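PDB 6IUH: ARF GTPase-activating protein GIT1, which probably stimulates GTP hydrolysis by ARF GTPases and acts as a scaffold, its C-terminal four-helix domain here binding a segment of another protein. Local coordinates for residues Gly9-Glu21 / Ala118-Lys130. Residues are numbered along the deposited sequence; the frame is centred on the assembly and turned at random. Where two conformers were deposited one is given.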
# COMPACT_ATOMS: atom_id res chain seq x y z
N GLY A 9 4.87 14.88 -17.48
CA GLY A 9 6.08 14.11 -17.28
C GLY A 9 6.16 13.57 -15.86
O GLY A 9 5.14 13.26 -15.25
N LEU A 10 7.38 13.46 -15.34
CA LEU A 10 7.57 13.02 -13.96
C LEU A 10 7.20 14.13 -12.98
O LEU A 10 7.57 15.29 -13.18
CB LEU A 10 9.01 12.57 -13.72
CG LEU A 10 9.35 11.13 -14.11
CD1 LEU A 10 10.78 10.82 -13.71
CD2 LEU A 10 8.39 10.16 -13.43
N PRO A 11 6.48 13.77 -11.91
CA PRO A 11 6.08 14.72 -10.87
C PRO A 11 7.27 15.14 -10.01
O PRO A 11 8.30 14.47 -10.03
CB PRO A 11 5.07 13.92 -10.04
CG PRO A 11 5.51 12.51 -10.22
CD PRO A 11 6.00 12.41 -11.63
N SER A 12 7.12 16.22 -9.26
CA SER A 12 8.19 16.69 -8.38
C SER A 12 8.35 15.75 -7.19
O SER A 12 7.40 15.09 -6.77
CB SER A 12 7.89 18.11 -7.89
OG SER A 12 6.73 18.14 -7.08
N THR A 13 9.56 15.70 -6.64
CA THR A 13 9.84 14.85 -5.48
C THR A 13 8.96 15.24 -4.30
O THR A 13 8.52 14.38 -3.53
CB THR A 13 11.32 14.93 -5.06
OG1 THR A 13 11.70 16.30 -4.89
CG2 THR A 13 12.20 14.29 -6.11
N GLU A 14 8.71 16.54 -4.15
CA GLU A 14 7.87 17.03 -3.06
C GLU A 14 6.44 16.50 -3.18
O GLU A 14 5.84 16.10 -2.19
CB GLU A 14 7.86 18.56 -3.03
CG GLU A 14 9.16 19.20 -2.54
CD GLU A 14 10.26 19.17 -3.58
OE1 GLU A 14 9.98 18.83 -4.74
OE2 GLU A 14 11.42 19.50 -3.22
N ASP A 15 5.91 16.50 -4.40
CA ASP A 15 4.56 16.00 -4.63
C ASP A 15 4.48 14.49 -4.40
O ASP A 15 3.52 14.00 -3.83
CB ASP A 15 4.09 16.33 -6.05
CG ASP A 15 3.70 17.79 -6.20
OD1 ASP A 15 3.39 18.44 -5.18
OD2 ASP A 15 3.70 18.29 -7.35
N VAL A 16 5.50 13.76 -4.85
CA VAL A 16 5.52 12.31 -4.67
C VAL A 16 5.58 11.96 -3.19
O VAL A 16 4.88 11.05 -2.74
CB VAL A 16 6.70 11.66 -5.41
CG1 VAL A 16 6.74 10.17 -5.15
CG2 VAL A 16 6.59 11.93 -6.90
N ILE A 17 6.40 12.68 -2.44
CA ILE A 17 6.50 12.47 -1.00
C ILE A 17 5.16 12.70 -0.30
O ILE A 17 4.75 11.91 0.55
CB ILE A 17 7.58 13.38 -0.37
CG1 ILE A 17 8.97 12.90 -0.78
CG2 ILE A 17 7.45 13.40 1.15
CD1 ILE A 17 10.08 13.81 -0.32
N LEU A 18 4.48 13.78 -0.68
CA LEU A 18 3.18 14.11 -0.09
C LEU A 18 2.16 13.00 -0.29
O LEU A 18 1.48 12.59 0.65
CB LEU A 18 2.64 15.42 -0.66
CG LEU A 18 3.33 16.71 -0.21
CD1 LEU A 18 2.69 17.93 -0.86
CD2 LEU A 18 3.30 16.83 1.31
N LYS A 19 2.05 12.50 -1.52
CA LYS A 19 1.08 11.46 -1.82
C LYS A 19 1.51 10.12 -1.21
O LYS A 19 0.66 9.32 -0.82
CB LYS A 19 0.88 11.32 -3.33
CG LYS A 19 0.21 12.54 -3.96
CD LYS A 19 -1.15 12.82 -3.35
CE LYS A 19 -1.77 14.08 -3.93
NZ LYS A 19 -0.97 15.30 -3.61
N THR A 20 2.81 9.89 -1.14
CA THR A 20 3.33 8.68 -0.52
C THR A 20 3.01 8.64 0.97
O THR A 20 2.61 7.61 1.50
CB THR A 20 4.86 8.55 -0.71
OG1 THR A 20 5.16 8.42 -2.10
CG2 THR A 20 5.40 7.33 0.02
N GLU A 21 3.17 9.79 1.63
CA GLU A 21 2.91 9.86 3.06
C GLU A 21 1.42 9.66 3.38
O GLU A 21 1.08 9.16 4.45
CB GLU A 21 3.40 11.20 3.63
CG GLU A 21 4.92 11.28 3.73
CD GLU A 21 5.40 12.56 4.39
OE1 GLU A 21 4.56 13.46 4.63
OE2 GLU A 21 6.61 12.66 4.68
N ALA A 118 5.59 -0.80 -3.84
CA ALA A 118 5.45 -0.05 -5.07
C ALA A 118 5.61 1.45 -4.83
O ALA A 118 6.25 2.15 -5.62
CB ALA A 118 4.09 -0.34 -5.71
N ALA A 119 5.02 1.94 -3.74
CA ALA A 119 5.10 3.36 -3.41
C ALA A 119 6.55 3.78 -3.19
O ALA A 119 6.97 4.83 -3.68
CB ALA A 119 4.26 3.67 -2.18
N LYS A 120 7.29 2.96 -2.46
CA LYS A 120 8.71 3.19 -2.23
C LYS A 120 9.50 3.23 -3.54
O LYS A 120 10.36 4.09 -3.73
CB LYS A 120 9.29 2.11 -1.31
CG LYS A 120 10.74 2.35 -0.91
CD LYS A 120 11.33 1.13 -0.22
CE LYS A 120 11.34 -0.07 -1.15
NZ LYS A 120 11.81 -1.31 -0.46
N GLN A 121 9.20 2.30 -4.44
CA GLN A 121 9.87 2.24 -5.73
C GLN A 121 9.64 3.53 -6.51
O GLN A 121 10.56 4.08 -7.10
CB GLN A 121 9.39 1.04 -6.54
CG GLN A 121 9.84 -0.30 -5.97
CD GLN A 121 9.16 -1.48 -6.63
OE1 GLN A 121 8.35 -1.33 -7.55
NE2 GLN A 121 9.49 -2.68 -6.17
N LEU A 122 8.40 4.02 -6.48
CA LEU A 122 8.04 5.25 -7.17
C LEU A 122 8.75 6.46 -6.59
O LEU A 122 9.13 7.38 -7.33
CB LEU A 122 6.52 5.45 -7.12
CG LEU A 122 5.73 4.45 -7.98
CD1 LEU A 122 4.25 4.51 -7.64
CD2 LEU A 122 5.96 4.73 -9.45
N VAL A 123 8.92 6.48 -5.27
CA VAL A 123 9.68 7.54 -4.61
C VAL A 123 11.12 7.53 -5.09
O VAL A 123 11.68 8.58 -5.42
CB VAL A 123 9.66 7.39 -3.07
CG1 VAL A 123 10.65 8.35 -2.43
CG2 VAL A 123 8.26 7.63 -2.54
N THR A 124 11.71 6.34 -5.15
CA THR A 124 13.09 6.17 -5.59
C THR A 124 13.28 6.60 -7.04
O THR A 124 14.21 7.33 -7.36
CB THR A 124 13.55 4.71 -5.43
OG1 THR A 124 13.55 4.35 -4.04
CG2 THR A 124 14.95 4.52 -5.99
N ILE A 125 12.38 6.13 -7.91
CA ILE A 125 12.43 6.48 -9.33
C ILE A 125 12.40 7.99 -9.53
O ILE A 125 13.21 8.54 -10.28
CB ILE A 125 11.25 5.87 -10.11
CG1 ILE A 125 11.36 4.34 -10.13
CG2 ILE A 125 11.21 6.41 -11.52
CD1 ILE A 125 10.05 3.67 -10.52
N THR A 126 11.47 8.65 -8.85
CA THR A 126 11.29 10.08 -9.00
C THR A 126 12.53 10.85 -8.57
O THR A 126 12.97 11.77 -9.26
CB THR A 126 10.08 10.57 -8.19
OG1 THR A 126 8.89 9.93 -8.69
CG2 THR A 126 9.92 12.07 -8.32
N THR A 127 13.11 10.46 -7.44
CA THR A 127 14.27 11.14 -6.90
C THR A 127 15.51 11.02 -7.79
O THR A 127 16.27 11.98 -7.94
CB THR A 127 14.63 10.60 -5.50
OG1 THR A 127 13.46 10.65 -4.66
CG2 THR A 127 15.73 11.44 -4.87
N ARG A 128 15.70 9.85 -8.39
CA ARG A 128 16.89 9.60 -9.21
C ARG A 128 16.87 10.36 -10.53
O ARG A 128 17.90 10.51 -11.19
CB ARG A 128 17.04 8.10 -9.48
CG ARG A 128 17.39 7.28 -8.26
CD ARG A 128 17.83 5.88 -8.64
NE ARG A 128 18.99 5.90 -9.53
CZ ARG A 128 20.25 5.95 -9.12
NH1 ARG A 128 20.52 5.99 -7.82
NH2 ARG A 128 21.24 5.97 -10.00
N GLU A 129 15.69 10.84 -10.92
CA GLU A 129 15.56 11.55 -12.19
C GLU A 129 15.59 13.06 -12.00
O GLU A 129 15.32 13.81 -12.94
CB GLU A 129 14.27 11.14 -12.90
CG GLU A 129 14.20 9.66 -13.22
CD GLU A 129 15.28 9.22 -14.19
OE1 GLU A 129 15.65 10.02 -15.06
OE2 GLU A 129 15.75 8.07 -14.07
N LYS A 130 15.92 13.50 -10.79
CA LYS A 130 15.88 14.93 -10.46
C LYS A 130 17.28 15.53 -10.37
O LYS A 130 18.27 14.81 -10.22
CB LYS A 130 15.13 15.14 -9.14
CG LYS A 130 13.64 15.45 -9.30
CD LYS A 130 13.03 14.68 -10.47
CE LYS A 130 11.51 14.58 -10.38
NZ LYS A 130 10.80 15.56 -11.25
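Thr-126 of helix 101-128 fits between Pro-11 and Val-16. Its CG2 lies 3.4 Å from Pro-11 O and 3.6 Å from Val-16 CG2. With OG1 beside the backbone N (chi1 -62°), CG2 lies opposite that N and faces segment 9-21, and OG1 turns back to its own helix, donating to Leu-122 O at 2.9 Å. Val-16 spreads its two methyls: CG2 meets Thr-126, and CG1 packs on Val-123 CG2 at 3.9 Å. Farther along, Thr-20 OG1 sits 3.2 Å from Val-123 CG2, while its bond to Val-16 O comes from above the carbonyl plane. At the chain ends, Lys-130 bends back so that NZ donates to Pro-11 O at 3.0 Å, also from above the plane. Its CG passes Thr-13 CG2, and Leu-10 CD1 rests on Glu-129 CB. An alanine in place of Thr-126 would probably open a gap beside Val-16 CG2 and leave Leu-122 O with one bond fewer. Ser-12 N-caps helix 13-35 by accepting from Asp-15 N. Phe-60 covers Pro-11 and Thr-126, and Met-56 of helix 42-57 lies against Thr-20 and Leu-122. The axes of helix segments 13-21 and 118-128 come within 9.6 Å and run antiparallel (170°), as in a four-helix bundle. Ile-17, Val-123 and Thr-127 also touch the chain of another protein. Thr-20, Thr-126 and Thr-127 can line this interface because their hydroxyls bond within their own helices, so methyl packing joins the helices and one lysine bond joins the chain just outside the helix ends.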